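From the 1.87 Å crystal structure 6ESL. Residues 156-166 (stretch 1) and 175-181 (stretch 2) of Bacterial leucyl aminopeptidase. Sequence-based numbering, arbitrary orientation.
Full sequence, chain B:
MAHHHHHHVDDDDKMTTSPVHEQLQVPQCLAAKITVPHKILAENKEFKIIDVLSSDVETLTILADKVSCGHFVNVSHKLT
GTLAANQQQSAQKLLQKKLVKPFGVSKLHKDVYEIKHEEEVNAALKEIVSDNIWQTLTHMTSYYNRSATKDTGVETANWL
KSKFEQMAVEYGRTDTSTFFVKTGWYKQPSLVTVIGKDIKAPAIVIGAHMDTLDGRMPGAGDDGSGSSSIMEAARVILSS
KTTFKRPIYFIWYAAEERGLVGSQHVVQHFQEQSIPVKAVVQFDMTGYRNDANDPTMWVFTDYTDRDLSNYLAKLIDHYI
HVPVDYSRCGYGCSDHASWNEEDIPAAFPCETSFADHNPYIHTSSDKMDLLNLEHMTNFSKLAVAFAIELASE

Stretch 1 (156-166) TANWLKSKFEQ
Stretch 2, residues 175-181: DTSTFFV

Residues 156-166 lie within a longer α-helix, with phi/psi values close to -60/-45 and an unbroken series of i to i-4 backbone hydrogen bonds of 2.8 to 3.0 Å between N and O, from Leu160 N to Thr156 O through Gln166 N to Ser162 O. Asp175 (-109/30) precedes an extended strand, 176-181, with phi from -86° to -163° and psi from 121° to 161°, which runs nearly antiparallel to the helix at 173°, with a closest axial approach of 9.3 Å. The register is set by Lys161 and Thr178, whose CA atoms are 7.1 Å apart. The two segments bury 396 Å² in total.

Thr156 (chi1 m) is out of reach of the strand. One residue on, Ala157 points its CB toward the strand and packs against Phe180, with CB 3.9 Å from Phe180 CE1; its carbonyl O lies 3.8 Å from the same CE1, near the ring plane. Asn158 (m, chi2 -17°) directs its CA-to-CB bond away, yet its amide returns to the ring edge, with OD1 3.5 Å from Phe180 CZ. Phe180 (m, chi2 -45°) leaves the strand sideways, and its ring extends to the helix.

Trp159 (t, chi2 77°) and Leu160 (m, t) make no contact with the strand. Lys161 is central: its CB points toward the strand and the chain is extended through chi3 (t, t, t) before turning at chi4 (m). This path lays CD over one face of the Phe180 ring, 3.8 Å from the ring centroid and 25° off the normal, in a CH-pi contact. The ammonium NZ, 5.5 Å from that centroid, adds at most a weak cation-pi attraction. Lys161 CE also approaches Thr178 OG1, at 3.4 Å.

Ser162 (m) and Lys163 (t, t, t, p) are out of reach of the strand. Phe164 (t, chi2 -85°) points toward the strand and packs against two threonines: CE1 is 4.1 Å from Thr176 CB, which sits at the ring edge, and CD1 is 3.5 Å from Thr178 CG2. Both threonines adopt p and point toward the helix, while the intervening Ser177 (t) and the following Phe179 (p, chi2 -89°) point away.

Glu165 (m, t, chi3 8°) starts sideways, but its carboxylate reaches the strand. Glu165 OE2 accepts a 2.7 Å hydrogen bond from Thr178 OG1. Lys161 NZ, one helical turn earlier, donates a 2.9 Å salt-bridge hydrogen bond to Glu165 OE2. A single oxygen thus couples the lysine to the strand hydroxyl. Gln166 (m, t, chi3 14°) and, on the strand, Val181 (t) remain out of reach.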

# COMPACT_ATOMS: atom_id res chain seq x y z
N THR B 156 18.12 -10.31 -30.06
CA THR B 156 16.85 -10.36 -29.38
C THR B 156 16.13 -9.05 -29.58
O THR B 156 14.95 -9.01 -29.89
CB THR B 156 17.05 -10.61 -27.84
OG1 THR B 156 17.71 -11.86 -27.63
CG2 THR B 156 15.74 -10.58 -27.04
N ALA B 157 16.84 -7.95 -29.34
CA ALA B 157 16.21 -6.64 -29.47
C ALA B 157 15.66 -6.37 -30.91
O ALA B 157 14.54 -5.82 -31.10
CB ALA B 157 17.25 -5.57 -29.12
N ASN B 158 16.54 -6.64 -31.91
CA ASN B 158 16.11 -6.57 -33.33
C ASN B 158 14.81 -7.41 -33.67
O ASN B 158 13.89 -6.92 -34.30
CB ASN B 158 17.24 -7.09 -34.21
CG ASN B 158 18.39 -6.13 -34.32
OD1 ASN B 158 18.28 -4.96 -34.01
ND2 ASN B 158 19.50 -6.64 -34.86
N TRP B 159 14.78 -8.65 -33.20
CA TRP B 159 13.60 -9.54 -33.39
C TRP B 159 12.34 -9.02 -32.71
O TRP B 159 11.32 -8.96 -33.31
CB TRP B 159 13.93 -10.92 -32.89
CG TRP B 159 12.84 -11.86 -33.14
CD1 TRP B 159 12.52 -12.47 -34.36
CD2 TRP B 159 11.90 -12.35 -32.21
NE1 TRP B 159 11.45 -13.31 -34.18
CE2 TRP B 159 11.04 -13.24 -32.88
CE3 TRP B 159 11.70 -12.13 -30.84
CZ2 TRP B 159 9.98 -13.89 -32.24
CZ3 TRP B 159 10.62 -12.81 -30.20
CH2 TRP B 159 9.79 -13.63 -30.88
N LEU B 160 12.42 -8.54 -31.47
CA LEU B 160 11.26 -7.94 -30.84
C LEU B 160 10.72 -6.74 -31.57
O LEU B 160 9.49 -6.54 -31.74
CB LEU B 160 11.58 -7.55 -29.33
CG LEU B 160 11.92 -8.71 -28.43
CD1 LEU B 160 12.55 -8.30 -27.06
CD2 LEU B 160 10.68 -9.55 -28.22
N LYS B 161 11.65 -5.90 -32.03
CA LYS B 161 11.28 -4.71 -32.76
C LYS B 161 10.52 -5.12 -34.07
O LYS B 161 9.46 -4.56 -34.34
CB LYS B 161 12.54 -3.91 -33.09
CG LYS B 161 12.31 -2.65 -33.91
CD LYS B 161 13.59 -1.77 -33.85
CE LYS B 161 13.38 -0.32 -34.24
NZ LYS B 161 13.25 -0.27 -35.75
N SER B 162 11.05 -6.10 -34.81
CA SER B 162 10.40 -6.58 -36.10
C SER B 162 9.05 -7.13 -35.81
O SER B 162 8.12 -6.80 -36.52
CB SER B 162 11.11 -7.76 -36.73
OG SER B 162 12.30 -7.34 -37.21
N LYS B 163 8.98 -7.96 -34.77
CA LYS B 163 7.71 -8.57 -34.36
C LYS B 163 6.67 -7.49 -34.08
O LYS B 163 5.63 -7.50 -34.67
CB LYS B 163 7.94 -9.55 -33.22
CG LYS B 163 6.71 -10.32 -32.72
CD LYS B 163 7.00 -11.08 -31.44
CE LYS B 163 5.84 -11.93 -30.91
NZ LYS B 163 5.54 -13.13 -31.78
N PHE B 164 6.93 -6.52 -33.22
CA PHE B 164 5.96 -5.43 -32.99
C PHE B 164 5.58 -4.74 -34.34
O PHE B 164 4.43 -4.45 -34.60
CB PHE B 164 6.54 -4.39 -32.04
CG PHE B 164 5.59 -3.28 -31.73
CD1 PHE B 164 5.49 -2.21 -32.55
CD2 PHE B 164 4.77 -3.36 -30.62
CE1 PHE B 164 4.58 -1.21 -32.29
CE2 PHE B 164 3.85 -2.40 -30.35
CZ PHE B 164 3.78 -1.30 -31.17
N GLU B 165 6.56 -4.49 -35.17
CA GLU B 165 6.35 -3.68 -36.37
C GLU B 165 5.46 -4.47 -37.38
O GLU B 165 4.58 -3.88 -37.99
CB GLU B 165 7.72 -3.37 -36.99
CG GLU B 165 8.39 -2.13 -36.41
CD GLU B 165 9.90 -2.07 -36.75
OE1 GLU B 165 10.48 -2.88 -37.56
OE2 GLU B 165 10.51 -1.19 -36.15
N GLN B 166 5.73 -5.77 -37.54
CA GLN B 166 4.96 -6.68 -38.39
C GLN B 166 3.55 -6.79 -37.91
O GLN B 166 2.65 -6.72 -38.71
CB GLN B 166 5.61 -8.07 -38.49
CG GLN B 166 6.83 -8.02 -39.44
CD GLN B 166 7.79 -9.18 -39.31
OE1 GLN B 166 7.47 -10.23 -38.68
NE2 GLN B 166 9.00 -8.97 -39.81
N ASP B 175 -0.97 4.33 -36.10
CA ASP B 175 -0.55 5.37 -35.16
C ASP B 175 0.61 4.86 -34.25
O ASP B 175 0.77 5.31 -33.12
CB ASP B 175 -1.77 5.94 -34.38
CG ASP B 175 -2.39 4.93 -33.38
OD1 ASP B 175 -2.19 3.69 -33.57
OD2 ASP B 175 -3.10 5.39 -32.42
N THR B 176 1.41 3.95 -34.80
CA THR B 176 2.48 3.32 -34.08
C THR B 176 3.88 3.77 -34.51
O THR B 176 4.08 4.31 -35.58
CB THR B 176 2.49 1.75 -34.14
OG1 THR B 176 2.57 1.26 -35.47
CG2 THR B 176 1.34 1.16 -33.38
N SER B 177 4.84 3.53 -33.64
CA SER B 177 6.18 3.95 -33.86
C SER B 177 7.09 3.16 -32.91
O SER B 177 6.69 2.77 -31.80
CB SER B 177 6.28 5.47 -33.65
OG SER B 177 7.60 5.91 -33.77
N THR B 178 8.28 2.85 -33.42
CA THR B 178 9.28 2.15 -32.65
C THR B 178 10.61 2.88 -32.61
O THR B 178 10.99 3.50 -33.57
CB THR B 178 9.49 0.76 -33.18
OG1 THR B 178 10.14 0.82 -34.43
CG2 THR B 178 8.15 0.02 -33.26
N PHE B 179 11.34 2.76 -31.52
CA PHE B 179 12.75 3.20 -31.54
C PHE B 179 13.63 2.51 -30.51
O PHE B 179 13.13 2.01 -29.49
CB PHE B 179 12.85 4.71 -31.41
CG PHE B 179 12.22 5.29 -30.18
CD1 PHE B 179 10.88 5.66 -30.17
CD2 PHE B 179 13.00 5.51 -29.04
CE1 PHE B 179 10.31 6.26 -29.01
CE2 PHE B 179 12.45 6.12 -27.91
CZ PHE B 179 11.09 6.47 -27.88
N PHE B 180 14.91 2.41 -30.81
CA PHE B 180 15.86 1.94 -29.85
C PHE B 180 16.33 3.08 -28.99
O PHE B 180 16.56 4.19 -29.48
CB PHE B 180 17.08 1.29 -30.49
CG PHE B 180 16.83 -0.08 -31.07
CD1 PHE B 180 16.09 -1.05 -30.35
CD2 PHE B 180 17.39 -0.43 -32.33
CE1 PHE B 180 15.89 -2.32 -30.87
CE2 PHE B 180 17.23 -1.71 -32.85
CZ PHE B 180 16.45 -2.64 -32.15
N VAL B 181 16.47 2.81 -27.69
CA VAL B 181 17.24 3.63 -26.81
C VAL B 181 18.53 2.93 -26.46
O VAL B 181 18.54 1.86 -25.89
CB VAL B 181 16.47 3.93 -25.53
CG1 VAL B 181 17.34 4.77 -24.58
CG2 VAL B 181 15.19 4.69 -25.86